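Local coordinates for protein triosephosphate isomerase (Toxoplasma gondii, PDB 5UPR) that probably interconverts D-glyceraldehyde 3-phosphate and dihydroxyacetone phosphate in glycolysis and gluconeogenesis, as a homodimeric TIM-barrel isomerase, at residues 31-45 and 251-263. Sequence-based numbering, arbitrary orientation.
Sequences MLNSAPVSFEQVDVV and TGDFVSIIDAAKQ
Bends at chi3 (-89°) and chi4 of Lys-262 bring NZ up beside Val-37 CG1, and the ammonium reaches two oxygens, one on each segment. Its salt bridge to Asp-259 OD1 is short, NZ to OD1 2.7 Å, and uses the anti side of the carboxylate; the bond from NZ to Ser-38 O, at 3.2 Å, is weak. Gln-41 crosses the lysine at about a right angle, NE2 lying 3.6 Å from Lys-262 CD. The selenomethionine Met-31 bends too: chi3 of 76° turns CE toward Val-255 CG2 while SE rests 3.5 Å from Thr-251 O. Between these ends the packing is aliphatic and aromatic. Leu-32 CD2 meets Phe-254 at the ring edge, in plane, 3.9 Å from CE2. Val-255 fits against Ala-35 CB and Val-37, and Ile-258 CD1 lies over one face of Phe-39, touching Val-44 CG2 at 4.0 Å as well. Helix 253-260, roughly antiparallel to strand 42-45 (151°), belongs to the TIM barrel's outer helical layer; Phe-254 also reaches Val-12 of adjacent strand 10-15 and Val-245 of the next, 242-245. The chemistry implies a mainly apolar seam: the salt bridge stays inside 251-263 and probably steadies the ammonium, whose weak bond to Ser-38 O alone carries the charge across.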
HETATM    1  N   MSE A  31      20.827 -10.230  10.514  1.00 38.10           N
HETATM    2  CA  MSE A  31      21.899 -10.309   9.508  1.00 39.49           C
HETATM    3  C   MSE A  31      22.515  -8.950   9.291  1.00 38.07           C
HETATM    4  O   MSE A  31      23.726  -8.847   9.209  1.00 35.62           O
HETATM    5  CB  MSE A  31      21.347 -10.782   8.165  1.00 40.93           C
HETATM    6  CG  MSE A  31      22.390 -10.941   7.068  1.00 45.06           C
HETATM    7 SE   MSE A  31      21.393 -11.066   5.395  0.82 50.34          SE
HETATM    8  CE  MSE A  31      21.013  -9.168   5.302  1.00 48.55           C
ATOM      9  N   LEU A  32      21.701  -7.900   9.195  1.00 37.33           N
ATOM     10  CA  LEU A  32      22.238  -6.558   8.907  1.00 37.29           C
ATOM     11  C   LEU A  32      23.033  -6.026  10.119  1.00 39.73           C
ATOM     12  O   LEU A  32      24.111  -5.424   9.939  1.00 40.80           O
ATOM     13  CB  LEU A  32      21.117  -5.603   8.530  1.00 34.67           C
ATOM     14  CG  LEU A  32      20.417  -5.892   7.175  1.00 33.89           C
ATOM     15  CD1 LEU A  32      19.085  -5.183   7.137  1.00 32.45           C
ATOM     16  CD2 LEU A  32      21.290  -5.511   5.952  1.00 35.37           C
ATOM     17  N   ASN A  33      22.510  -6.291  11.339  1.00 38.97           N
ATOM     18  CA  ASN A  33      23.175  -5.869  12.576  1.00 39.39           C
ATOM     19  C   ASN A  33      24.516  -6.588  12.835  1.00 43.31           C
ATOM     20  O   ASN A  33      25.418  -5.985  13.381  1.00 43.89           O
ATOM     21  CB  ASN A  33      22.271  -6.078  13.809  1.00 39.22           C
ATOM     22  CG  ASN A  33      21.140  -5.059  13.901  1.00 37.40           C
ATOM     23  OD1 ASN A  33      21.207  -3.975  13.333  1.00 35.11           O
ATOM     24  ND2 ASN A  33      20.124  -5.393  14.644  1.00 36.40           N
ATOM     25  N   SER A  34      24.635  -7.856  12.474  1.00 43.58           N
ATOM     26  CA  SER A  34      25.859  -8.620  12.718  1.00 44.03           C
ATOM     27  C   SER A  34      26.785  -8.674  11.492  1.00 44.14           C
ATOM     28  O   SER A  34      27.800  -9.314  11.567  1.00 43.72           O
ATOM     29  CB  SER A  34      25.544 -10.074  13.064  1.00 44.68           C
ATOM     30  OG  SER A  34      24.439 -10.317  13.871  1.00 47.47           O
ATOM     31  N   ALA A  35      26.434  -8.036  10.367  1.00 42.95           N
ATOM     32  CA  ALA A  35      27.210  -8.251   9.122  1.00 44.78           C
ATOM     33  C   ALA A  35      28.632  -7.829   9.393  1.00 47.45           C
ATOM     34  O   ALA A  35      28.851  -6.729   9.890  1.00 46.70           O
ATOM     35  CB  ALA A  35      26.653  -7.432   7.972  1.00 43.02           C
ATOM     36  N   PRO A  36      29.603  -8.696   9.108  1.00 51.92           N
ATOM     37  CA  PRO A  36      30.973  -8.354   9.471  1.00 57.43           C
ATOM     38  C   PRO A  36      31.704  -7.651   8.330  1.00 59.71           C
ATOM     39  O   PRO A  36      32.839  -7.946   8.027  1.00 65.38           O
ATOM     40  CB  PRO A  36      31.575  -9.720   9.812  1.00 59.56           C
ATOM     41  CG  PRO A  36      30.872 -10.648   8.868  1.00 57.82           C
ATOM     42  CD  PRO A  36      29.532 -10.038   8.517  1.00 54.10           C
ATOM     43  N   VAL A  37      31.023  -6.727   7.679  1.00 57.78           N
ATOM     44  CA  VAL A  37      31.511  -5.941   6.585  1.00 59.08           C
ATOM     45  C   VAL A  37      31.172  -4.536   7.053  1.00 57.37           C
ATOM     46  O   VAL A  37      30.142  -4.342   7.720  1.00 54.23           O
ATOM     47  CB  VAL A  37      30.741  -6.336   5.288  1.00 60.21           C
ATOM     48  CG1 VAL A  37      30.718  -5.256   4.188  1.00 60.32           C
ATOM     49  CG2 VAL A  37      31.263  -7.686   4.782  1.00 62.82           C
ATOM     50  N   SER A  38      32.059  -3.591   6.785  1.00 58.27           N
ATOM     51  CA  SER A  38      31.774  -2.203   7.159  1.00 57.67           C
ATOM     52  C   SER A  38      30.862  -1.618   6.110  1.00 54.00           C
ATOM     53  O   SER A  38      31.052  -1.880   4.947  1.00 54.55           O
ATOM     54  CB  SER A  38      33.034  -1.359   7.305  1.00 58.76           C
ATOM     55  OG  SER A  38      32.652  -0.053   7.698  1.00 59.24           O
ATOM     56  N   PHE A  39      29.856  -0.871   6.530  1.00 51.96           N
ATOM     57  CA  PHE A  39      28.989  -0.134   5.627  1.00 52.97           C
ATOM     58  C   PHE A  39      29.413   1.335   5.605  1.00 55.66           C
ATOM     59  O   PHE A  39      28.651   2.185   5.115  1.00 54.85           O
ATOM     60  CB  PHE A  39      27.499  -0.205   6.070  1.00 50.28           C
ATOM     61  CG  PHE A  39      26.910  -1.608   6.181  1.00 49.37           C
ATOM     62  CD1 PHE A  39      27.594  -2.780   5.836  1.00 50.73           C
ATOM     63  CD2 PHE A  39      25.623  -1.730   6.583  1.00 49.07           C
ATOM     64  CE1 PHE A  39      27.003  -4.015   5.955  1.00 51.28           C
ATOM     65  CE2 PHE A  39      25.010  -2.965   6.744  1.00 48.75           C
ATOM     66  CZ  PHE A  39      25.704  -4.113   6.443  1.00 49.02           C
ATOM     67  N   GLU A  40      30.601   1.687   6.083  1.00 60.08           N
ATOM     68  CA  GLU A  40      30.989   3.118   6.172  1.00 61.87           C
ATOM     69  C   GLU A  40      30.939   3.882   4.826  1.00 56.67           C
ATOM     70  O   GLU A  40      30.507   5.030   4.793  1.00 54.75           O
ATOM     71  CB  GLU A  40      32.362   3.290   6.832  1.00 69.16           C
ATOM     72  CG  GLU A  40      32.367   3.075   8.334  1.00 76.23           C
ATOM     73  CD  GLU A  40      31.812   4.253   9.125  1.00 82.11           C
ATOM     74  OE1 GLU A  40      32.550   4.734  10.006  1.00 87.44           O
ATOM     75  OE2 GLU A  40      30.655   4.703   8.884  1.00 82.72           O
ATOM     76  N   GLN A  41      31.344   3.242   3.737  1.00 51.41           N
ATOM     77  CA  GLN A  41      31.444   3.901   2.458  1.00 52.12           C
ATOM     78  C   GLN A  41      30.169   3.854   1.569  1.00 46.31           C
ATOM     79  O   GLN A  41      30.180   4.340   0.454  1.00 46.19           O
ATOM     80  CB  GLN A  41      32.586   3.249   1.664  1.00 57.69           C
ATOM     81  CG  GLN A  41      33.912   3.110   2.371  1.00 61.22           C
ATOM     82  CD  GLN A  41      35.021   2.981   1.327  1.00 68.24           C
ATOM     83  OE1 GLN A  41      35.354   3.976   0.680  1.00 71.73           O
ATOM     84  NE2 GLN A  41      35.558   1.753   1.115  1.00 71.74           N
ATOM     85  N   VAL A  42      29.082   3.273   2.082  1.00 41.47           N
ATOM     86  CA  VAL A  42      27.901   2.935   1.308  1.00 38.28           C
ATOM     87  C   VAL A  42      26.646   3.331   2.097  1.00 36.03           C
ATOM     88  O   VAL A  42      26.512   3.003   3.282  1.00 37.19           O
ATOM     89  CB  VAL A  42      27.906   1.419   1.038  1.00 38.46           C
ATOM     90  CG1 VAL A  42      26.661   1.010   0.283  1.00 38.45           C
ATOM     91  CG2 VAL A  42      29.163   0.998   0.256  1.00 40.45           C
ATOM     92  N   ASP A  43      25.737   4.049   1.451  1.00 33.22           N
ATOM     93  CA  ASP A  43      24.372   4.222   1.976  1.00 29.85           C
ATOM     94  C   ASP A  43      23.615   2.918   1.670  1.00 27.29           C
ATOM     95  O   ASP A  43      23.533   2.472   0.517  1.00 28.41           O
ATOM     96  CB  ASP A  43      23.690   5.370   1.231  1.00 30.39           C
ATOM     97  CG  ASP A  43      24.329   6.716   1.501  1.00 31.87           C
ATOM     98  OD1 ASP A  43      24.869   6.896   2.602  1.00 33.58           O
ATOM     99  OD2 ASP A  43      24.350   7.588   0.612  1.00 31.82           O
ATOM    100  N   VAL A  44      23.108   2.270   2.696  1.00 25.78           N
ATOM    101  CA  VAL A  44      22.311   1.087   2.559  1.00 25.36           C
ATOM    102  C   VAL A  44      20.846   1.426   2.921  1.00 24.70           C
ATOM    103  O   VAL A  44      20.579   1.963   3.975  1.00 23.87           O
ATOM    104  CB  VAL A  44      22.841  -0.061   3.398  1.00 26.90           C
ATOM    105  CG1 VAL A  44      21.933  -1.279   3.317  1.00 25.81           C
ATOM    106  CG2 VAL A  44      24.272  -0.419   2.962  1.00 28.01           C
ATOM    107  N   VAL A  45      19.912   1.049   2.027  1.00 22.45           N
ATOM    108  CA  VAL A  45      18.480   1.250   2.332  1.00 22.55           C
ATOM    109  C   VAL A  45      17.738  -0.075   2.135  1.00 22.56           C
ATOM    110  O   VAL A  45      17.968  -0.745   1.123  1.00 23.26           O
ATOM    111  CB  VAL A  45      17.901   2.363   1.430  1.00 22.48           C
ATOM    112  CG1 VAL A  45      16.388   2.512   1.612  1.00 23.71           C
ATOM    113  CG2 VAL A  45      18.601   3.695   1.687  1.00 23.51           C
ATOM    114  N   THR A 251      18.411 -12.589   1.379  1.00 29.11           N
ATOM    115  CA  THR A 251      19.433 -13.576   1.822  1.00 31.57           C
ATOM    116  C   THR A 251      20.724 -12.890   2.200  1.00 31.21           C
ATOM    117  O   THR A 251      20.895 -11.699   1.984  1.00 30.89           O
ATOM    118  CB  THR A 251      19.757 -14.588   0.691  1.00 32.48           C
ATOM    119  OG1 THR A 251      20.552 -13.952  -0.329  1.00 31.70           O
ATOM    120  CG2 THR A 251      18.452 -15.113   0.053  1.00 33.00           C
ATOM    121  N   GLY A 252      21.657 -13.689   2.661  1.00 33.74           N
ATOM    122  CA  GLY A 252      23.048 -13.310   2.949  1.00 33.96           C
ATOM    123  C   GLY A 252      23.796 -12.728   1.762  1.00 32.76           C
ATOM    124  O   GLY A 252      24.749 -12.004   1.956  1.00 32.27           O
ATOM    125  N   ASP A 253      23.349 -13.011   0.539  1.00 32.25           N
ATOM    126  CA  ASP A 253      23.952 -12.476  -0.677  1.00 30.94           C
ATOM    127  C   ASP A 253      23.896 -10.955  -0.687  1.00 30.76           C
ATOM    128  O   ASP A 253      24.744 -10.306  -1.285  1.00 30.82           O
ATOM    129  CB  ASP A 253      23.295 -13.095  -1.925  1.00 31.34           C
ATOM    130  CG  ASP A 253      24.126 -12.845  -3.224  1.00 31.82           C
ATOM    131  OD1 ASP A 253      25.348 -13.054  -3.175  1.00 34.72           O
ATOM    132  OD2 ASP A 253      23.605 -12.511  -4.287  1.00 30.50           O
ATOM    133  N   PHE A 254      22.910 -10.365  -0.006  1.00 29.37           N
ATOM    134  CA  PHE A 254      22.775  -8.917   0.083  1.00 29.55           C
ATOM    135  C   PHE A 254      24.021  -8.291   0.649  1.00 30.80           C
ATOM    136  O   PHE A 254      24.446  -7.251   0.158  1.00 29.09           O
ATOM    137  CB  PHE A 254      21.561  -8.537   0.949  1.00 27.80           C
ATOM    138  CG  PHE A 254      21.218  -7.078   0.926  1.00 27.66           C
ATOM    139  CD1 PHE A 254      20.831  -6.450  -0.265  1.00 25.95           C
ATOM    140  CD2 PHE A 254      21.166  -6.356   2.108  1.00 27.32           C
ATOM    141  CE1 PHE A 254      20.441  -5.136  -0.274  1.00 25.77           C
ATOM    142  CE2 PHE A 254      20.812  -5.046   2.109  1.00 27.52           C
ATOM    143  CZ  PHE A 254      20.435  -4.411   0.921  1.00 25.99           C
ATOM    144  N   VAL A 255      24.605  -8.918   1.668  1.00 31.56           N
ATOM    145  CA  VAL A 255      25.822  -8.363   2.286  1.00 32.08           C
ATOM    146  C   VAL A 255      27.016  -8.407   1.292  1.00 31.51           C
ATOM    147  O   VAL A 255      27.831  -7.476   1.275  1.00 30.83           O
ATOM    148  CB  VAL A 255      26.141  -9.086   3.610  1.00 34.03           C
ATOM    149  CG1 VAL A 255      27.460  -8.603   4.218  1.00 36.01           C
ATOM    150  CG2 VAL A 255      25.028  -8.877   4.616  1.00 34.50           C
ATOM    151  N   SER A 256      27.125  -9.454   0.486  1.00 30.91           N
ATOM    152  CA  SER A 256      28.141  -9.472  -0.587  1.00 31.88           C
ATOM    153  C   SER A 256      27.950  -8.346  -1.596  1.00 29.56           C
ATOM    154  O   SER A 256      28.928  -7.835  -2.106  1.00 28.94           O
ATOM    155  CB  SER A 256      28.163 -10.769  -1.375  1.00 32.32           C
ATOM    156  OG  SER A 256      28.061 -11.882  -0.520  1.00 35.41           O
ATOM    157  N   ILE A 257      26.697  -7.977  -1.900  1.00 27.96           N
ATOM    158  CA  ILE A 257      26.449  -6.925  -2.885  1.00 26.37           C
ATOM    159  C   ILE A 257      26.864  -5.585  -2.308  1.00 27.10           C
ATOM    160  O   ILE A 257      27.497  -4.811  -3.005  1.00 27.67           O
ATOM    161  CB  ILE A 257      25.002  -6.919  -3.391  1.00 25.36           C
ATOM    162  CG1 ILE A 257      24.695  -8.196  -4.162  1.00 25.07           C
ATOM    163  CG2 ILE A 257      24.728  -5.705  -4.295  1.00 23.91           C
ATOM    164  CD1 ILE A 257      23.204  -8.536  -4.316  1.00 24.42           C
ATOM    165  N   ILE A 258      26.554  -5.337  -1.031  1.00 27.71           N
ATOM    166  CA  ILE A 258      26.984  -4.121  -0.343  1.00 28.99           C
ATOM    167  C   ILE A 258      28.495  -3.994  -0.408  1.00 31.73           C
ATOM    168  O   ILE A 258      29.030  -2.940  -0.767  1.00 33.93           O
ATOM    169  CB  ILE A 258      26.529  -4.088   1.158  1.00 28.91           C
ATOM    170  CG1 ILE A 258      25.010  -3.962   1.273  1.00 28.10           C
ATOM    171  CG2 ILE A 258      27.242  -2.978   1.941  1.00 29.01           C
ATOM    172  CD1 ILE A 258      24.463  -4.354   2.648  1.00 28.66           C
ATOM    173  N   ASP A 259      29.180  -5.080  -0.082  1.00 33.76           N
ATOM    174  CA  ASP A 259      30.644  -5.113  -0.173  1.00 36.64           C
ATOM    175  C   ASP A 259      31.204  -4.810  -1.581  1.00 35.94           C
ATOM    176  O   ASP A 259      32.221  -4.221  -1.717  1.00 34.74           O
ATOM    177  CB  ASP A 259      31.135  -6.446   0.334  1.00 38.82           C
ATOM    178  CG  ASP A 259      32.570  -6.372   0.797  1.00 43.31           C
ATOM    179  OD1 ASP A 259      32.953  -5.442   1.573  1.00 44.56           O
ATOM    180  OD2 ASP A 259      33.315  -7.259   0.371  1.00 46.98           O
ATOM    181  N   ALA A 260      30.505  -5.214  -2.622  1.00 32.11           N
ATOM    182  CA  ALA A 260      30.895  -4.886  -4.012  1.00 32.22           C
ATOM    183  C   ALA A 260      30.792  -3.407  -4.386  1.00 33.74           C
ATOM    184  O   ALA A 260      31.505  -2.968  -5.259  1.00 34.40           O
ATOM    185  CB  ALA A 260      30.092  -5.693  -5.006  1.00 31.40           C
ATOM    186  N   ALA A 261      29.869  -2.665  -3.764  1.00 33.72           N
ATOM    187  CA  ALA A 261      29.704  -1.243  -4.026  1.00 34.78           C
ATOM    188  C   ALA A 261      30.747  -0.298  -3.273  1.00 38.61           C
ATOM    189  O   ALA A 261      30.432   0.754  -2.779  1.00 38.14           O
ATOM    190  CB  ALA A 261      28.287  -0.836  -3.710  1.00 35.17           C
ATOM    191  N   LYS A 262      32.018  -0.679  -3.341  1.00 42.98           N
ATOM    192  CA  LYS A 262      33.183   0.054  -2.826  1.00 46.43           C
ATOM    193  C   LYS A 262      34.280  -0.041  -3.870  1.00 44.54           C
ATOM    194  O   LYS A 262      34.453  -1.061  -4.583  1.00 45.99           O
ATOM    195  CB  LYS A 262      33.711  -0.588  -1.567  1.00 51.90           C
ATOM    196  CG  LYS A 262      32.679  -0.682  -0.476  1.00 57.10           C
ATOM    197  CD  LYS A 262      33.323  -1.039   0.839  1.00 60.99           C
ATOM    198  CE  LYS A 262      33.438  -2.526   1.075  1.00 62.68           C
ATOM    199  NZ  LYS A 262      32.782  -2.848   2.386  1.00 65.20           N
ATOM    200  N   GLN A 263      35.022   1.027  -3.942  1.00 44.39           N
ATOM    201  CA  GLN A 263      36.195   1.041  -4.765  1.00 46.63           C
ATOM    202  C   GLN A 263      37.344   1.048  -3.756  1.00 44.92           C
ATOM    203  O   GLN A 263      37.380   1.857  -2.869  1.00 50.03           O
ATOM    204  CB  GLN A 263      36.152   2.275  -5.614  1.00 44.09           C
ATOM    205  CG  GLN A 263      37.029   2.265  -6.844  1.00 46.51           C
ATOM    206  CD  GLN A 263      36.913   3.599  -7.548  1.00 50.85           C
ATOM    207  OE1 GLN A 263      37.751   4.015  -8.366  1.00 56.89           O
ATOM    208  NE2 GLN A 263      35.888   4.319  -7.176  1.00 49.23           N
TER